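Local structure of Rod shape-determining protein (MreC) (5LP5) at residues C[110-124]-C[138-152]. The protein binds penicillin-binding protein 2 in the machinery that builds the bacterial cell wall and so probably helps to determine cell shape. Numbering follows the deposited sequence.
Sequences HSVSLNPIVNLEENK and AVLEKGRLNGFLNAH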
loop_
_atom_site.group_PDB
_atom_site.type_symbol
_atom_site.label_atom_id
_atom_site.label_comp_id
_atom_site.label_asym_id
_atom_site.label_seq_id
_atom_site.Cartn_x
_atom_site.Cartn_y
_atom_site.Cartn_z
ATOM N N HIS C 110 27.446 -14.986 -18.624
ATOM C CA HIS C 110 26.109 -15.298 -18.150
ATOM C C HIS C 110 25.188 -15.811 -19.269
ATOM O O HIS C 110 23.963 -15.803 -19.091
ATOM C CB HIS C 110 25.498 -14.060 -17.468
ATOM C CG HIS C 110 26.425 -13.360 -16.519
ATOM N ND1 HIS C 110 26.705 -13.818 -15.251
ATOM C CD2 HIS C 110 27.166 -12.241 -16.684
ATOM C CE1 HIS C 110 27.566 -13.001 -14.671
ATOM N NE2 HIS C 110 27.852 -12.029 -15.516
ATOM N N SER C 111 25.736 -16.311 -20.369
ATOM C CA SER C 111 24.920 -16.807 -21.470
ATOM C C SER C 111 25.604 -17.996 -22.111
ATOM O O SER C 111 26.761 -17.893 -22.552
ATOM C CB SER C 111 24.696 -15.720 -22.522
ATOM O OG SER C 111 23.744 -14.774 -22.068
ATOM N N VAL C 112 24.906 -19.132 -22.182
ATOM C CA VAL C 112 25.522 -20.346 -22.705
ATOM C C VAL C 112 24.662 -21.109 -23.703
ATOM O O VAL C 112 23.430 -21.081 -23.635
ATOM C CB VAL C 112 25.916 -21.307 -21.564
ATOM C CG1 VAL C 112 26.873 -20.629 -20.607
ATOM C CG2 VAL C 112 24.687 -21.821 -20.826
ATOM N N SER C 113 25.339 -21.812 -24.600
ATOM C CA SER C 113 24.679 -22.720 -25.532
ATOM C C SER C 113 24.638 -24.116 -24.922
ATOM O O SER C 113 25.658 -24.634 -24.476
ATOM C CB SER C 113 25.434 -22.796 -26.867
ATOM O OG SER C 113 25.205 -21.678 -27.705
ATOM N N LEU C 114 23.449 -24.722 -24.921
ATOM C CA LEU C 114 23.233 -26.025 -24.328
ATOM C C LEU C 114 22.971 -27.081 -25.377
ATOM O O LEU C 114 22.392 -26.825 -26.418
ATOM C CB LEU C 114 22.035 -25.977 -23.404
ATOM C CG LEU C 114 22.187 -25.057 -22.201
ATOM C CD1 LEU C 114 20.835 -24.868 -21.532
ATOM C CD2 LEU C 114 23.170 -25.622 -21.200
ATOM N N ASN C 115 23.389 -28.288 -25.087
ATOM C CA ASN C 115 23.154 -29.368 -26.000
ATOM C C ASN C 115 21.658 -29.642 -26.092
ATOM O O ASN C 115 20.992 -29.766 -25.053
ATOM C CB ASN C 115 23.843 -30.612 -25.515
ATOM C CG ASN C 115 24.057 -31.605 -26.624
ATOM O OD1 ASN C 115 24.495 -31.224 -27.720
ATOM N ND2 ASN C 115 23.714 -32.869 -26.385
ATOM N N PRO C 116 21.115 -29.734 -27.324
ATOM C CA PRO C 116 19.692 -29.984 -27.548
ATOM C C PRO C 116 19.124 -31.109 -26.706
ATOM O O PRO C 116 19.823 -32.077 -26.415
ATOM C CB PRO C 116 19.633 -30.392 -29.021
ATOM C CG PRO C 116 20.794 -29.718 -29.647
ATOM C CD PRO C 116 21.840 -29.561 -28.594
ATOM N N ILE C 117 17.859 -30.973 -26.323
ATOM C CA ILE C 117 17.154 -31.996 -25.560
ATOM C C ILE C 117 15.844 -32.337 -26.261
ATOM O O ILE C 117 15.076 -31.460 -26.615
ATOM C CB ILE C 117 16.864 -31.531 -24.114
ATOM C CG1 ILE C 117 18.151 -31.475 -23.288
ATOM C CG2 ILE C 117 15.806 -32.424 -23.449
ATOM C CD1 ILE C 117 17.922 -31.115 -21.834
ATOM N N VAL C 118 15.599 -33.627 -26.428
ATOM C CA VAL C 118 14.457 -34.124 -27.169
ATOM C C VAL C 118 13.119 -33.532 -26.670
ATOM O O VAL C 118 12.961 -33.208 -25.492
ATOM C CB VAL C 118 14.467 -35.673 -27.155
ATOM C CG1 VAL C 118 13.153 -36.280 -27.650
ATOM C CG2 VAL C 118 15.632 -36.182 -27.998
ATOM N N ASN C 119 12.190 -33.391 -27.617
ATOM C CA ASN C 119 10.926 -32.633 -27.480
ATOM C C ASN C 119 10.709 -31.768 -26.231
ATOM O O ASN C 119 10.003 -32.119 -25.291
ATOM C CB ASN C 119 9.672 -33.477 -27.845
ATOM C CG ASN C 119 9.749 -34.911 -27.354
ATOM O OD1 ASN C 119 10.146 -35.167 -26.206
ATOM N ND2 ASN C 119 9.353 -35.859 -28.226
ATOM N N LEU C 120 11.332 -30.602 -26.273
ATOM C CA LEU C 120 10.988 -29.504 -25.410
ATOM C C LEU C 120 10.027 -28.624 -26.179
ATOM O O LEU C 120 9.910 -28.742 -27.399
ATOM C CB LEU C 120 12.220 -28.691 -25.055
ATOM C CG LEU C 120 13.276 -29.404 -24.215
ATOM C CD1 LEU C 120 14.507 -28.545 -24.037
ATOM C CD2 LEU C 120 12.711 -29.749 -22.855
ATOM N N GLU C 121 9.336 -27.742 -25.463
ATOM C CA GLU C 121 8.504 -26.737 -26.090
ATOM C C GLU C 121 9.311 -25.473 -26.316
ATOM O O GLU C 121 10.132 -25.061 -25.466
ATOM C CB GLU C 121 7.323 -26.358 -25.210
ATOM C CG GLU C 121 6.346 -27.439 -24.840
ATOM C CD GLU C 121 5.266 -26.874 -23.942
ATOM O OE1 GLU C 121 5.108 -25.626 -23.900
ATOM O OE2 GLU C 121 4.587 -27.675 -23.267
ATOM N N GLU C 122 9.028 -24.823 -27.438
ATOM C CA GLU C 122 9.723 -23.629 -27.797
ATOM C C GLU C 122 9.143 -22.475 -26.996
ATOM O O GLU C 122 7.946 -22.405 -26.765
ATOM C CB GLU C 122 9.612 -23.384 -29.302
ATOM C CG GLU C 122 10.663 -22.408 -29.830
ATOM C CD GLU C 122 10.822 -22.422 -31.321
ATOM O OE1 GLU C 122 10.800 -23.528 -31.910
ATOM O OE2 GLU C 122 10.984 -21.318 -31.878
ATOM N N ASN C 123 10.029 -21.600 -26.537
ATOM C CA ASN C 123 9.663 -20.410 -25.779
ATOM C C ASN C 123 9.160 -20.681 -24.365
ATOM O O ASN C 123 8.918 -19.737 -23.616
ATOM C CB ASN C 123 8.652 -19.561 -26.533
ATOM C CG ASN C 123 9.136 -19.191 -27.909
ATOM O OD1 ASN C 123 8.557 -19.634 -28.902
ATOM N ND2 ASN C 123 10.227 -18.403 -27.980
ATOM N N LYS C 124 9.015 -21.945 -23.979
ATOM C CA LYS C 124 8.736 -22.239 -22.590
ATOM C C LYS C 124 10.005 -21.973 -21.817
ATOM O O LYS C 124 11.097 -22.325 -22.281
ATOM C CB LYS C 124 8.317 -23.687 -22.403
ATOM C CG LYS C 124 7.835 -23.981 -20.991
ATOM C CD LYS C 124 7.544 -25.455 -20.788
ATOM C CE LYS C 124 7.243 -25.731 -19.327
ATOM N NZ LYS C 124 6.928 -27.128 -19.059
ATOM N N ALA C 138 16.511 -21.426 -18.986
ATOM C CA ALA C 138 16.836 -21.904 -20.328
ATOM C C ALA C 138 15.633 -21.805 -21.238
ATOM O O ALA C 138 14.538 -22.183 -20.843
ATOM C CB ALA C 138 17.335 -23.350 -20.267
ATOM N N VAL C 139 15.848 -21.323 -22.448
ATOM C CA VAL C 139 14.758 -21.243 -23.431
ATOM C C VAL C 139 15.164 -21.818 -24.776
ATOM O O VAL C 139 16.277 -21.574 -25.258
ATOM C CB VAL C 139 14.306 -19.790 -23.689
ATOM C CG1 VAL C 139 12.953 -19.797 -24.390
ATOM C CG2 VAL C 139 14.245 -19.001 -22.390
ATOM N N LEU C 140 14.253 -22.575 -25.376
ATOM C CA LEU C 140 14.458 -23.060 -26.741
ATOM C C LEU C 140 13.937 -22.008 -27.704
ATOM O O LEU C 140 12.797 -21.591 -27.592
ATOM C CB LEU C 140 13.729 -24.382 -26.948
ATOM C CG LEU C 140 13.776 -24.995 -28.333
ATOM C CD1 LEU C 140 15.195 -25.364 -28.707
ATOM C CD2 LEU C 140 12.864 -26.222 -28.407
ATOM N N GLU C 141 14.778 -21.555 -28.619
ATOM C CA GLU C 141 14.380 -20.577 -29.640
ATOM C C GLU C 141 15.026 -20.969 -30.955
ATOM O O GLU C 141 16.243 -21.191 -31.015
ATOM C CB GLU C 141 14.813 -19.153 -29.288
ATOM C CG GLU C 141 14.048 -18.519 -28.131
ATOM C CD GLU C 141 14.753 -17.292 -27.544
ATOM O OE1 GLU C 141 16.005 -17.224 -27.556
ATOM O OE2 GLU C 141 14.045 -16.394 -27.042
ATOM N N LYS C 142 14.210 -21.054 -32.003
ATOM C CA LYS C 142 14.660 -21.475 -33.317
ATOM C C LYS C 142 15.647 -22.613 -33.228
ATOM O O LYS C 142 16.763 -22.514 -33.716
ATOM C CB LYS C 142 15.272 -20.299 -34.060
ATOM C CG LYS C 142 14.211 -19.356 -34.614
ATOM C CD LYS C 142 14.812 -18.208 -35.425
ATOM C CE LYS C 142 13.757 -17.172 -35.786
ATOM N NZ LYS C 142 13.369 -16.350 -34.594
ATOM N N GLY C 143 15.239 -23.680 -32.566
ATOM C CA GLY C 143 16.037 -24.896 -32.556
ATOM C C GLY C 143 17.289 -24.890 -31.707
ATOM O O GLY C 143 17.988 -25.888 -31.677
ATOM N N ARG C 144 17.566 -23.789 -31.010
ATOM C CA ARG C 144 18.759 -23.674 -30.142
ATOM C C ARG C 144 18.393 -23.535 -28.674
ATOM O O ARG C 144 17.547 -22.730 -28.291
ATOM C CB ARG C 144 19.599 -22.462 -30.540
ATOM C CG ARG C 144 20.014 -22.498 -31.986
ATOM C CD ARG C 144 20.861 -21.326 -32.389
ATOM N NE ARG C 144 21.344 -21.537 -33.750
ATOM C CZ ARG C 144 22.419 -22.257 -34.074
ATOM N NH1 ARG C 144 23.157 -22.842 -33.135
ATOM N NH2 ARG C 144 22.773 -22.387 -35.350
ATOM N N LEU C 145 19.036 -24.320 -27.839
ATOM C CA LEU C 145 18.699 -24.312 -26.419
ATOM C C LEU C 145 19.655 -23.374 -25.691
ATOM O O LEU C 145 20.847 -23.659 -25.550
ATOM C CB LEU C 145 18.765 -25.721 -25.853
ATOM C CG LEU C 145 18.282 -25.874 -24.425
ATOM C CD1 LEU C 145 16.879 -25.325 -24.244
ATOM C CD2 LEU C 145 18.360 -27.344 -24.019
ATOM N N ASN C 146 19.131 -22.234 -25.264
ATOM C CA ASN C 146 19.968 -21.199 -24.685
ATOM C C ASN C 146 19.779 -21.084 -23.184
ATOM O O ASN C 146 18.649 -21.008 -22.689
ATOM C CB ASN C 146 19.645 -19.861 -25.317
ATOM C CG ASN C 146 19.969 -19.809 -26.776
ATOM O OD1 ASN C 146 20.965 -20.392 -27.228
ATOM N ND2 ASN C 146 19.122 -19.108 -27.532
ATOM N N GLY C 147 20.902 -21.042 -22.471
ATOM C CA GLY C 147 20.881 -20.841 -21.020
ATOM C C GLY C 147 21.211 -19.404 -20.662
ATOM O O GLY C 147 22.265 -18.892 -21.053
ATOM N N PHE C 148 20.301 -18.749 -19.955
ATOM C CA PHE C 148 20.542 -17.408 -19.443
ATOM C C PHE C 148 20.699 -17.484 -17.944
ATOM O O PHE C 148 19.737 -17.700 -17.216
ATOM C CB PHE C 148 19.409 -16.466 -19.830
ATOM C CG PHE C 148 19.115 -16.477 -21.297
ATOM C CD1 PHE C 148 19.980 -15.878 -22.195
ATOM C CD2 PHE C 148 18.008 -17.128 -21.779
ATOM C CE1 PHE C 148 19.736 -15.922 -23.557
ATOM C CE2 PHE C 148 17.754 -17.177 -23.138
ATOM C CZ PHE C 148 18.619 -16.566 -24.032
ATOM N N LEU C 149 21.943 -17.325 -17.499
ATOM C CA LEU C 149 22.323 -17.613 -16.125
ATOM C C LEU C 149 21.982 -16.467 -15.179
ATOM O O LEU C 149 21.568 -15.399 -15.602
ATOM C CB LEU C 149 23.816 -17.922 -16.058
ATOM C CG LEU C 149 24.283 -19.048 -16.995
ATOM C CD1 LEU C 149 25.781 -19.255 -16.891
ATOM C CD2 LEU C 149 23.560 -20.361 -16.719
ATOM N N ASN C 150 22.171 -16.710 -13.886
ATOM C CA ASN C 150 21.884 -15.713 -12.848
ATOM C C ASN C 150 22.612 -14.404 -13.211
ATOM O O ASN C 150 23.798 -14.383 -13.543
ATOM C CB ASN C 150 22.353 -16.144 -11.448
ATOM C CG ASN C 150 21.394 -17.079 -10.743
ATOM O OD1 ASN C 150 20.174 -17.034 -10.950
ATOM N ND2 ASN C 150 21.948 -17.929 -9.861
ATOM N N ALA C 151 21.864 -13.315 -13.190
ATOM C CA ALA C 151 22.409 -11.982 -13.468
ATOM C C ALA C 151 22.423 -11.606 -14.925
ATOM O O ALA C 151 22.730 -10.452 -15.228
ATOM C CB ALA C 151 23.795 -11.781 -12.853
ATOM N N HIS C 152 22.020 -12.505 -15.823
ATOM C CA HIS C 152 21.715 -12.096 -17.212
ATOM C C HIS C 152 20.446 -11.232 -17.259
ATOM O O HIS C 152 19.523 -11.435 -16.486
ATOM C CB HIS C 152 21.588 -13.325 -18.143
ATOM C CG HIS C 152 21.487 -12.991 -19.606
ATOM N ND1 HIS C 152 22.325 -12.093 -20.226
ATOM C CD2 HIS C 152 20.636 -13.425 -20.567
ATOM C CE1 HIS C 152 22.016 -12.011 -21.509
ATOM N NE2 HIS C 152 20.980 -12.795 -21.735
HETATM O O HOH W 1 25.945 -15.932 -14.097
#
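Leu145 holds CG opposite its backbone N (chi1 -173°) and Leu114 holds CG beside its own N (chi1 -64°), which brings the two side chains together on one face of the sheet. They meet at a slant, with Leu114 CB 3.9 Å from Leu145 CG. The branches of Leu145 then reach further along 110-124. CD2 meets Ile117 CG1, and CD1 meets Leu120 CD1, whose side chain crosses at about a right angle. Leu114 CD1 also touches Ala138 CB. Leu243 of strand 241-246 packs on Ile117, Leu120 and Ala138.

Strands 111-114 and 144-149 run antiparallel, as neighbours in one of the two six-stranded closed barrels of this MreC chain. Strands 134-141 and 144-149 form a beta hairpin, closed by a type I' turn from Glu141 to Arg144. Val112 and Gly147 are a hydrogen-bonded pair. Val112 N donates to Gly147 O (2.9 Å), and Gly147 N returns a bond to Val112 O (2.8 Å). Val112 CG2 packs against the bare backbone of Gly147, and CG1 touches Leu149 CD1. On the other face, Ser111 OG sits over the centre of the His152 ring, 3.3 Å above its plane. The hydroxyl is hydrogen-bonded to Asp108 OD2.

At the end of strand 144-149, Leu149 N donates a hydrogen bond to His110 O from above the carbonyl plane. A water at the edge of the His110 ring lies near ND1 and donates to Asn150 O (2.7 Å).

The loop after strand 111-114 comes back to the hairpin. Asn123 N donates to Leu140 O (3.0 Å). The Glu122 side chain, extended beyond CG, passes Leu140 O with its CG, and its OE2 accepts a weak hydrogen bond from Lys142 N (3.2 Å) in the hairpin turn. Val139 CG1 touches Asn123 CA, and Val139 also packs on Gln139 of the penicillin-binding protein 2 chain.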